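Local coordinates for beta-lactamase (Serratia marcescens, PDB 5GWA), which probably hydrolyses the amide bond of beta-lactam antibiotics as a class A extended-spectrum beta-lactamase, and is inhibited by avibactam, at residues Ser101-Ser111 with Phe187-Thr197; Lys18-Val26 with Asn36-Pro44. All coordinates share one frame; numbering follows the deposited sequence.

Contact 1 of 2, residues Ser101-Ser111 with Phe187-Thr197. With NA (sodium ion), chain N; NA (sodium ion), chain T; NA (sodium ion), chain I; NXL ((2S,5R)-1-formyl-5-[(sulfooxy)amino]piperidine-2-carboxamide), chain B.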
loop_
_atom_site.group_PDB
_atom_site.type_symbol
_atom_site.label_atom_id
_atom_site.label_comp_id
_atom_site.label_asym_id
_atom_site.label_seq_id
_atom_site.Cartn_x
_atom_site.Cartn_y
_atom_site.Cartn_z
ATOM N N SER A 101 -18.829 7.280 8.191
ATOM C CA SER A 101 -19.300 6.165 7.349
ATOM C C SER A 101 -18.310 5.794 6.236
ATOM O O SER A 101 -17.898 4.629 6.111
ATOM C CB SER A 101 -20.640 6.515 6.706
ATOM O OG SER A 101 -21.043 5.502 5.809
ATOM N N GLU A 102 -17.900 6.779 5.465
ATOM C CA GLU A 102 -17.018 6.536 4.333
ATOM C C GLU A 102 -15.684 6.003 4.864
ATOM O O GLU A 102 -15.037 5.134 4.229
ATOM C CB GLU A 102 -16.753 7.830 3.544
ATOM C CG GLU A 102 -15.842 7.576 2.354
ATOM C CD GLU A 102 -15.759 8.688 1.303
ATOM O OE1 GLU A 102 -16.559 9.645 1.337
ATOM O OE2 GLU A 102 -15.014 8.517 0.312
ATOM N N ILE A 103 -15.176 6.612 5.912
ATOM C CA ILE A 103 -13.863 6.210 6.434
ATOM C C ILE A 103 -13.922 4.785 6.967
ATOM O O ILE A 103 -13.034 3.963 6.668
ATOM C CB ILE A 103 -13.328 7.177 7.526
ATOM C CG1 ILE A 103 -13.073 8.565 6.903
ATOM C CG2 ILE A 103 -12.045 6.622 8.175
ATOM C CD1 ILE A 103 -12.929 9.664 7.940
ATOM N N ILE A 104 -14.974 4.454 7.730
ATOM C CA ILE A 104 -15.096 3.099 8.248
ATOM C C ILE A 104 -15.256 2.054 7.137
ATOM O O ILE A 104 -14.619 0.991 7.202
ATOM C CB ILE A 104 -16.280 2.980 9.220
ATOM C CG1 ILE A 104 -16.044 3.843 10.419
ATOM C CG2 ILE A 104 -16.500 1.522 9.580
ATOM C CD1 ILE A 104 -17.289 4.117 11.256
ATOM N N LYS A 105 -16.025 2.362 6.085
ATOM C CA LYS A 105 -16.229 1.422 4.991
ATOM C C LYS A 105 -14.900 1.164 4.300
ATOM O O LYS A 105 -14.550 0.025 4.037
ATOM C CB LYS A 105 -17.221 1.941 3.952
ATOM C CG LYS A 105 -18.652 1.917 4.432
ATOM C CD LYS A 105 -19.556 2.333 3.284
ATOM C CE LYS A 105 -20.999 2.477 3.729
ATOM N NZ LYS A 105 -21.828 2.785 2.540
ATOM N N SER A 106 -14.107 2.199 4.089
ATOM C CA SER A 106 -12.807 1.969 3.456
ATOM C C SER A 106 -11.888 1.139 4.366
ATOM O O SER A 106 -11.125 0.255 3.895
ATOM C CB SER A 106 -12.149 3.288 3.103
ATOM O OG SER A 106 -11.013 3.054 2.265
ATOM N N THR A 107 -11.872 1.508 5.637
ATOM C CA THR A 107 -10.986 0.885 6.635
ATOM C C THR A 107 -11.294 -0.601 6.789
ATOM O O THR A 107 -10.393 -1.419 6.948
ATOM C CB THR A 107 -11.163 1.591 7.979
ATOM O OG1 THR A 107 -10.750 2.954 7.821
ATOM C CG2 THR A 107 -10.280 0.946 9.022
ATOM N N VAL A 108 -12.585 -0.947 6.813
ATOM C CA VAL A 108 -12.988 -2.338 7.064
ATOM C C VAL A 108 -13.108 -3.122 5.763
ATOM O O VAL A 108 -12.403 -4.118 5.575
ATOM C CB VAL A 108 -14.316 -2.428 7.824
ATOM C CG1 VAL A 108 -14.816 -3.867 7.906
ATOM C CG2 VAL A 108 -14.152 -1.819 9.189
ATOM N N SER A 109 -13.877 -2.645 4.791
ATOM C CA SER A 109 -14.140 -3.447 3.565
ATOM C C SER A 109 -12.924 -3.470 2.656
ATOM O O SER A 109 -12.703 -4.468 1.956
ATOM C CB SER A 109 -15.350 -2.916 2.789
ATOM O OG SER A 109 -16.448 -2.853 3.695
ATOM N N HIS A 110 -12.149 -2.391 2.627
ATOM C CA HIS A 110 -10.984 -2.294 1.759
ATOM C C HIS A 110 -9.671 -2.223 2.546
ATOM O O HIS A 110 -8.637 -2.074 1.946
ATOM C CB HIS A 110 -11.110 -1.096 0.838
ATOM C CG HIS A 110 -12.107 -1.296 -0.236
ATOM N ND1 HIS A 110 -13.466 -1.120 -0.084
ATOM C CD2 HIS A 110 -11.919 -1.697 -1.514
ATOM C CE1 HIS A 110 -14.071 -1.430 -1.222
ATOM N NE2 HIS A 110 -13.151 -1.783 -2.097
ATOM N N SER A 111 -9.749 -2.404 3.859
ATOM C CA SER A 111 -8.566 -2.450 4.716
ATOM C C SER A 111 -7.645 -1.258 4.593
ATOM O O SER A 111 -6.433 -1.387 4.748
ATOM C CB SER A 111 -7.798 -3.739 4.500
ATOM O OG SER A 111 -7.199 -4.160 5.728
ATOM N N PHE A 187 -24.852 -1.598 10.215
ATOM C CA PHE A 187 -23.813 -0.927 9.433
ATOM C C PHE A 187 -22.488 -1.684 9.384
ATOM O O PHE A 187 -21.964 -1.958 8.270
ATOM C CB PHE A 187 -23.560 0.487 9.953
ATOM C CG PHE A 187 -22.459 1.194 9.224
ATOM C CD1 PHE A 187 -22.636 1.662 7.946
ATOM C CD2 PHE A 187 -21.249 1.373 9.835
ATOM C CE1 PHE A 187 -21.606 2.309 7.266
ATOM C CE2 PHE A 187 -20.226 2.067 9.178
ATOM C CZ PHE A 187 -20.386 2.470 7.880
ATOM N N LEU A 188 -22.021 -2.116 10.537
ATOM C CA LEU A 188 -20.749 -2.861 10.557
ATOM C C LEU A 188 -20.893 -4.211 9.908
ATOM O O LEU A 188 -20.018 -4.636 9.090
ATOM C CB LEU A 188 -20.212 -2.993 11.959
ATOM C CG LEU A 188 -18.856 -3.701 12.050
ATOM C CD1 LEU A 188 -17.793 -3.086 11.127
ATOM C CD2 LEU A 188 -18.398 -3.771 13.481
ATOM N N LEU A 189 -22.009 -4.896 10.182
ATOM C CA LEU A 189 -22.212 -6.193 9.504
ATOM C C LEU A 189 -22.256 -6.058 7.997
ATOM O O LEU A 189 -21.619 -6.831 7.270
ATOM C CB LEU A 189 -23.478 -6.896 10.027
ATOM C CG LEU A 189 -23.724 -8.304 9.461
ATOM C CD1 LEU A 189 -22.585 -9.258 9.703
ATOM C CD2 LEU A 189 -24.982 -8.910 10.072
ATOM N N ASN A 190 -23.019 -5.081 7.461
ATOM C CA ASN A 190 -23.077 -4.900 6.031
ATOM C C ASN A 190 -21.663 -4.620 5.504
ATOM O O ASN A 190 -21.278 -5.133 4.456
ATOM C CB ASN A 190 -24.016 -3.753 5.646
ATOM C CG ASN A 190 -25.484 -4.155 5.688
ATOM O OD1 ASN A 190 -25.838 -5.286 5.432
ATOM N ND2 ASN A 190 -26.337 -3.183 5.902
ATOM N N THR A 191 -20.914 -3.836 6.269
ATOM C CA THR A 191 -19.585 -3.405 5.821
ATOM C C THR A 191 -18.630 -4.645 5.730
ATOM O O THR A 191 -17.902 -4.843 4.724
ATOM C CB THR A 191 -19.069 -2.338 6.769
ATOM O OG1 THR A 191 -19.948 -1.183 6.699
ATOM C CG2 THR A 191 -17.697 -1.931 6.407
ATOM N N MET A 192 -18.805 -5.550 6.671
ATOM C CA MET A 192 -18.037 -6.823 6.663
ATOM C C MET A 192 -18.419 -7.833 5.581
ATOM O O MET A 192 -17.585 -8.540 5.039
ATOM C CB MET A 192 -18.149 -7.460 8.033
ATOM C CG MET A 192 -17.391 -6.701 9.110
ATOM S SD MET A 192 -17.594 -7.339 10.761
ATOM C CE MET A 192 -16.656 -8.868 10.589
ATOM N N ILE A 193 -19.702 -7.846 5.183
ATOM C CA ILE A 193 -20.115 -8.601 4.012
ATOM C C ILE A 193 -19.631 -8.010 2.716
ATOM O O ILE A 193 -19.239 -8.725 1.782
ATOM C CB ILE A 193 -21.662 -8.786 3.995
ATOM C CG1 ILE A 193 -22.110 -9.538 5.252
ATOM C CG2 ILE A 193 -22.073 -9.541 2.758
ATOM C CD1 ILE A 193 -23.626 -9.462 5.496
ATOM N N GLU A 194 -19.558 -6.666 2.693
ATOM C CA GLU A 194 -19.074 -5.908 1.563
ATOM C C GLU A 194 -17.563 -5.965 1.396
ATOM O O GLU A 194 -17.031 -5.446 0.431
ATOM C CB GLU A 194 -19.540 -4.449 1.696
ATOM C CG GLU A 194 -21.034 -4.265 1.385
ATOM C CD GLU A 194 -21.627 -2.923 1.789
ATOM O OE1 GLU A 194 -20.896 -2.007 2.237
ATOM O OE2 GLU A 194 -22.868 -2.768 1.612
ATOM N N THR A 195 -16.858 -6.530 2.362
ATOM C CA THR A 195 -15.411 -6.701 2.220
ATOM C C THR A 195 -15.033 -7.294 0.875
ATOM O O THR A 195 -15.623 -8.309 0.431
ATOM C CB THR A 195 -14.892 -7.555 3.389
ATOM O OG1 THR A 195 -15.046 -6.793 4.594
ATOM C CG2 THR A 195 -13.421 -7.987 3.232
ATOM N N THR A 196 -14.033 -6.694 0.211
ATOM C CA THR A 196 -13.584 -7.163 -1.079
ATOM C C THR A 196 -12.251 -7.903 -0.997
ATOM O O THR A 196 -11.828 -8.534 -1.974
ATOM C CB THR A 196 -13.441 -6.032 -2.106
ATOM O OG1 THR A 196 -12.572 -5.027 -1.602
ATOM C CG2 THR A 196 -14.797 -5.406 -2.340
ATOM N N THR A 197 -11.533 -7.726 0.108
ATOM C CA THR A 197 -10.212 -8.338 0.272
ATOM C C THR A 197 -10.340 -9.816 0.554
ATOM O O THR A 197 -11.375 -10.315 0.927
ATOM C CB THR A 197 -9.412 -7.643 1.389
ATOM O OG1 THR A 197 -10.095 -7.807 2.646
ATOM C CG2 THR A 197 -9.298 -6.164 1.089
HETATM NA NA NA N . -14.036 -10.874 0.175
HETATM NA NA NA T . -17.006 -10.497 1.683
HETATM NA NA NA I . -17.861 11.382 2.984
HETATM O OAC NXL B . -3.327 -6.542 7.340
HETATM C CAN NXL B . -3.665 -5.455 6.883
HETATM N N NXL B . -3.036 -4.811 6.007
HETATM C CAJ NXL B . -3.645 -3.703 5.301
HETATM C CA NXL B . -1.731 -5.286 5.566
HETATM C C NXL B . -0.584 -4.390 5.884
HETATM O O NXL B . -0.750 -3.275 6.344
HETATM N NAA NXL B . 0.609 -4.846 5.493
HETATM C CB NXL B . -1.788 -5.553 4.084
HETATM C CAH NXL B . -2.427 -4.432 3.300
HETATM C CAO NXL B . -3.801 -4.069 3.845
HETATM N NAK NXL B . -4.878 -5.064 3.655
HETATM O OAL NXL B . -4.501 -6.313 3.477
HETATM S SAR NXL B . -5.556 -7.367 3.826
HETATM O OAD NXL B . -6.150 -7.679 2.564
HETATM O OAE NXL B . -5.081 -8.619 4.302
HETATM O OAG NXL B . -6.331 -6.729 5.114
HETATM O O HOH W 1 -21.627 0.297 0.811
HETATM O O HOH W 2 -10.920 -6.518 4.890
HETATM O O HOH W 3 -18.350 -1.140 2.578
HETATM O O HOH W 4 -12.264 -3.803 -4.248
HETATM O O HOH W 5 -20.544 11.631 2.923
HETATM O O HOH W 6 -15.361 -10.790 -2.165
#

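Contact 2 of 2, residues Lys18-Val26 with Asn36-Pro44. With NA (sodium ion), chain K.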
loop_
_atom_site.group_PDB
_atom_site.type_symbol
_atom_site.label_atom_id
_atom_site.label_comp_id
_atom_site.label_asym_id
_atom_site.label_seq_id
_atom_site.Cartn_x
_atom_site.Cartn_y
_atom_site.Cartn_z
ATOM N N LYS A 18 2.469 -28.354 6.386
ATOM C CA LYS A 18 2.505 -26.936 6.080
ATOM C C LYS A 18 3.481 -26.262 7.013
ATOM O O LYS A 18 3.398 -26.435 8.251
ATOM C CB LYS A 18 1.101 -26.311 6.238
ATOM C CG LYS A 18 -0.004 -26.994 5.454
ATOM C CD LYS A 18 0.222 -26.895 3.949
ATOM C CE LYS A 18 -0.934 -27.535 3.212
ATOM N NZ LYS A 18 -1.145 -28.952 3.619
ATOM N N LYS A 19 4.421 -25.534 6.431
ATOM C CA LYS A 19 5.498 -24.904 7.176
ATOM C C LYS A 19 5.031 -23.552 7.686
ATOM O O LYS A 19 5.545 -22.515 7.305
ATOM C CB LYS A 19 6.760 -24.792 6.335
ATOM C CG LYS A 19 7.275 -26.154 5.888
ATOM C CD LYS A 19 8.705 -26.074 5.371
ATOM C CE LYS A 19 9.204 -27.449 4.932
ATOM N NZ LYS A 19 10.240 -27.374 3.861
ATOM N N ALA A 20 4.139 -23.615 8.667
ATOM C CA ALA A 20 3.552 -22.436 9.288
ATOM C C ALA A 20 2.896 -22.861 10.576
ATOM O O ALA A 20 2.559 -24.027 10.777
ATOM C CB ALA A 20 2.490 -21.812 8.379
ATOM N N LYS A 21 2.720 -21.887 11.463
ATOM C CA LYS A 21 2.007 -22.073 12.725
ATOM C C LYS A 21 0.597 -21.541 12.507
ATOM O O LYS A 21 0.416 -20.320 12.395
ATOM C CB LYS A 21 2.683 -21.294 13.858
ATOM C CG LYS A 21 1.963 -21.524 15.184
ATOM C CD LYS A 21 2.389 -20.612 16.332
ATOM C CE LYS A 21 3.571 -21.162 17.113
ATOM N NZ LYS A 21 3.559 -22.632 17.340
ATOM N N VAL A 22 -0.369 -22.431 12.475
ATOM C CA VAL A 22 -1.723 -22.044 12.047
ATOM C C VAL A 22 -2.673 -22.173 13.230
ATOM O O VAL A 22 -2.884 -23.248 13.771
ATOM C CB VAL A 22 -2.222 -22.880 10.879
ATOM C CG1 VAL A 22 -3.596 -22.406 10.428
ATOM C CG2 VAL A 22 -1.230 -22.819 9.719
ATOM N N GLY A 23 -3.277 -21.057 13.616
ATOM C CA GLY A 23 -4.264 -21.043 14.688
ATOM C C GLY A 23 -5.658 -21.018 14.129
ATOM O O GLY A 23 -5.933 -20.255 13.202
ATOM N N VAL A 24 -6.518 -21.858 14.668
ATOM C CA VAL A 24 -7.888 -21.980 14.165
ATOM C C VAL A 24 -8.871 -21.924 15.327
ATOM O O VAL A 24 -8.685 -22.615 16.317
ATOM C CB VAL A 24 -8.119 -23.306 13.450
ATOM C CG1 VAL A 24 -9.547 -23.361 12.918
ATOM C CG2 VAL A 24 -7.119 -23.484 12.327
ATOM N N ALA A 25 -9.956 -21.154 15.202
ATOM C CA ALA A 25 -11.078 -21.297 16.125
ATOM C C ALA A 25 -12.372 -21.166 15.361
ATOM O O ALA A 25 -12.472 -20.387 14.399
ATOM C CB ALA A 25 -11.045 -20.290 17.242
ATOM N N VAL A 26 -13.368 -21.908 15.838
ATOM C CA VAL A 26 -14.715 -21.898 15.288
ATOM C C VAL A 26 -15.672 -21.905 16.469
ATOM O O VAL A 26 -15.459 -22.637 17.443
ATOM C CB VAL A 26 -15.005 -23.142 14.418
ATOM C CG1 VAL A 26 -16.366 -22.996 13.730
ATOM C CG2 VAL A 26 -13.935 -23.373 13.384
ATOM N N ASN A 36 -11.147 -25.685 18.370
ATOM C CA ASN A 36 -9.924 -24.897 18.514
ATOM C C ASN A 36 -8.743 -25.737 18.067
ATOM O O ASN A 36 -8.675 -26.933 18.386
ATOM C CB ASN A 36 -9.719 -24.510 19.964
ATOM C CG ASN A 36 -10.734 -23.513 20.466
ATOM O OD1 ASN A 36 -11.093 -22.552 19.787
ATOM N ND2 ASN A 36 -11.240 -23.765 21.657
ATOM N N VAL A 37 -7.812 -25.134 17.334
ATOM C CA VAL A 37 -6.555 -25.754 16.945
ATOM C C VAL A 37 -5.414 -24.773 17.201
ATOM O O VAL A 37 -5.473 -23.627 16.761
ATOM C CB VAL A 37 -6.547 -26.173 15.465
ATOM C CG1 VAL A 37 -5.203 -26.768 15.080
ATOM C CG2 VAL A 37 -7.691 -27.137 15.197
ATOM N N ASN A 38 -4.385 -25.202 17.932
ATOM C CA ASN A 38 -3.215 -24.386 18.202
ATOM C C ASN A 38 -3.603 -23.047 18.830
ATOM O O ASN A 38 -2.950 -22.038 18.605
ATOM C CB ASN A 38 -2.376 -24.203 16.951
ATOM C CG ASN A 38 -1.882 -25.506 16.394
ATOM O OD1 ASN A 38 -1.547 -26.427 17.134
ATOM N ND2 ASN A 38 -1.851 -25.611 15.065
ATOM N N GLU A 39 -4.608 -23.069 19.694
ATOM C CA GLU A 39 -5.248 -21.841 20.145
ATOM C C GLU A 39 -4.562 -21.112 21.285
ATOM O O GLU A 39 -4.976 -20.004 21.628
ATOM C CB GLU A 39 -6.728 -22.064 20.482
ATOM C CG GLU A 39 -6.975 -22.745 21.828
ATOM C CD GLU A 39 -6.777 -24.253 21.850
ATOM O OE1 GLU A 39 -6.394 -24.902 20.844
ATOM O OE2 GLU A 39 -7.034 -24.794 22.964
ATOM N N LYS A 40 -3.590 -21.755 21.931
ATOM C CA LYS A 40 -2.953 -21.133 23.082
ATOM C C LYS A 40 -1.774 -20.237 22.671
ATOM O O LYS A 40 -1.197 -19.559 23.512
ATOM C CB LYS A 40 -2.566 -22.214 24.095
ATOM C CG LYS A 40 -3.777 -22.871 24.754
ATOM C CD LYS A 40 -3.476 -23.371 26.154
ATOM C CE LYS A 40 -4.716 -23.955 26.803
ATOM N NZ LYS A 40 -5.536 -22.858 27.390
ATOM N N HIS A 41 -1.419 -20.222 21.394
ATOM C CA HIS A 41 -0.396 -19.345 20.902
ATOM C C HIS A 41 -0.920 -17.941 20.690
ATOM O O HIS A 41 -2.146 -17.723 20.643
ATOM C CB HIS A 41 0.199 -19.935 19.609
ATOM C CG HIS A 41 0.809 -21.282 19.801
ATOM N ND1 HIS A 41 2.113 -21.453 20.229
ATOM C CD2 HIS A 41 0.295 -22.522 19.672
ATOM C CE1 HIS A 41 2.393 -22.738 20.263
ATOM N NE2 HIS A 41 1.313 -23.410 19.903
ATOM N N HIS A 42 0.004 -16.991 20.519
ATOM C CA HIS A 42 -0.343 -15.605 20.233
ATOM C C HIS A 42 -0.036 -15.306 18.772
ATOM O O HIS A 42 1.084 -15.472 18.315
ATOM C CB HIS A 42 0.425 -14.665 21.149
ATOM C CG HIS A 42 -0.050 -14.722 22.560
ATOM N ND1 HIS A 42 0.462 -13.924 23.568
ATOM C CD2 HIS A 42 -1.024 -15.463 23.127
ATOM C CE1 HIS A 42 -0.195 -14.165 24.686
ATOM N NE2 HIS A 42 -1.103 -15.087 24.450
ATOM N N TYR A 43 -1.050 -14.908 18.027
ATOM C CA TYR A 43 -0.912 -14.691 16.612
ATOM C C TYR A 43 -0.985 -13.204 16.307
ATOM O O TYR A 43 -1.806 -12.506 16.844
ATOM C CB TYR A 43 -2.084 -15.403 15.930
ATOM C CG TYR A 43 -2.010 -16.901 16.074
ATOM C CD1 TYR A 43 -1.319 -17.658 15.159
ATOM C CD2 TYR A 43 -2.610 -17.548 17.124
ATOM C CE1 TYR A 43 -1.161 -19.011 15.336
ATOM C CE2 TYR A 43 -2.462 -18.902 17.326
ATOM C CZ TYR A 43 -1.748 -19.635 16.413
ATOM O OH TYR A 43 -1.616 -20.995 16.578
ATOM N N PRO A 44 -0.158 -12.725 15.385
ATOM C CA PRO A 44 -0.234 -11.340 15.012
ATOM C C PRO A 44 -1.485 -11.073 14.190
ATOM O O PRO A 44 -1.785 -11.815 13.249
ATOM C CB PRO A 44 1.049 -11.127 14.211
ATOM C CG PRO A 44 1.388 -12.478 13.685
ATOM C CD PRO A 44 0.953 -13.439 14.737
HETATM NA NA NA K . -6.537 -19.711 23.941
HETATM O O HOH W 7 -7.175 -21.741 25.661
HETATM O O HOH W 8 -5.113 -19.228 26.177
#

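Contact 1 of 2, residues Ser101-Ser111 with Phe187-Thr197
Two helices of the class A beta-lactamase fold, 100-109 and 182-193, meet next to the inhibitor pocket, and Thr191 joins them as a knob among Ile104, Lys105, Val108 and Ser109. The axes of the two short segments approach to 9.0 Å and cross at -43°. Thr191 CG2 does the touching and lies 3.7 Å from Val108 CB. Its chi1 of -63° sends CG2 to the neighbouring helix and lets OG1 turn back to its own. There Thr191 OG1 donates to Phe187 O, from the face of that carbonyl opposite to the one Thr191 N uses. Ser109 OG donates to Thr191 O at 2.7 Å, from above the carbonyl plane. The same hydroxyl accepts from a water that also donates to Glu194 OE1. A second water links Glu194 OE1 to Lys105 NZ; these two opposite charges are near each other but bridged by the water.

At the other end Phe187 reaches across with its ring. Lys105 CE meets the ring edge, 3.6 Å from Phe187 CE1, while Ile104 CG2 packs obliquely at CE2. Val108 CG1 rests against Met192 CG, whose side chain also touches Phe51 of helix 49-63.

Past the helix ends the two segments stay together. Thr196 N donates to Ser109 O at 3.1 Å, nearly straight at 166°. Thr196 OG1 stands over one face of the His110 ring, toward its rim. A water joins Val108 O to Thr197 OG1, which also bonds Thr216. Ser111 OG donates to NXL OAG at 2.8 Å and is bonded to Lys50 and Lys215. Thr197 CB lies 3.5 Å from NXL OAD. Ser111 and Thr197 thus belong to the avibactam pocket, and the Ser111 position fits the SxN-type serine of serine beta-lactamases.

Contact 2 of 2, residues Lys18-Val26 with Asn36-Pro44
Lys21 leaves its strand with CG anti to the backbone N (chi1 -178°) and then bends at chi3 and chi4, which lays its end over the His41 ring. Lys21 CE sits 3.8 Å from the centroid of the His41 ring in a CH-pi contact. Lys21 NZ lies above the same ring, offset toward its rim, 3.1 Å from His41 CE1. Asn38 CG stands anti to its carbonyl carbon (chi1 -60°), which turns the amide to strand 21-28. Asn38 ND2 donates to Val22 O at 2.9 Å, almost straight and in the plane of its own amide.

Beside this, strands 21-28 and 34-37 form an antiparallel hairpin. Val24 and Val37 are a hydrogen-bonded pair: Val24 N donates to Val37 O at 2.9 Å, and Val37 N returns the bond to Val24 O. Val24 CB lies 3.8 Å from Val37 CB, the two side chains side by side on the face where Val24 meets Ile267 of helix 257-276. Ala25 and Asn36 form the next, non-hydrogen-bonded pair, on the face toward helix 164-175.

After Val37 the chain leaves the sheet through a type I turn, Asn38 to His41. Tyr43 then comes back against Gly23, its ring meeting the glycine backbone closely and obliquely, with Tyr43 OH 3.3 Å from Gly23 CA. Tyr43 OH donates to Asn38 O at 2.6 Å, and Lys21 O lies at the ring edge. Glu39 O binds a sodium ion together with Asp165 and two waters.

Asn38 therefore works both ways: its amide extends the hairpin bonding by one side-chain link, and its carbonyl accepts the tyrosine hydroxyl, which helps hold the ring in place. The lysine ammonium over the imidazole would probably disfavour protonation of His41.

Along the chain contact 2 comes first, and both its segments precede those of contact 1. Their centres are 25 Å apart, on opposite sides of the centre of the chain, and their nearest atoms are about 12 Å apart. Contact 2 builds the outer hairpin edge of the five-stranded antiparallel sheet. Contact 1 is helical, and backbone bonding of Met192 to His214 ties it to strand 212-218, the outermost strand at the other side of that sheet. Helix 49-63 follows contact 2 and packs against Ile104, Leu188 and Met192 of contact 1. Contact 1 reaches the inhibitor pocket directly; the nearest approach of Tyr43 to the inhibitor is about 12 Å. Contact 2 is thus structural packing outside the pocket.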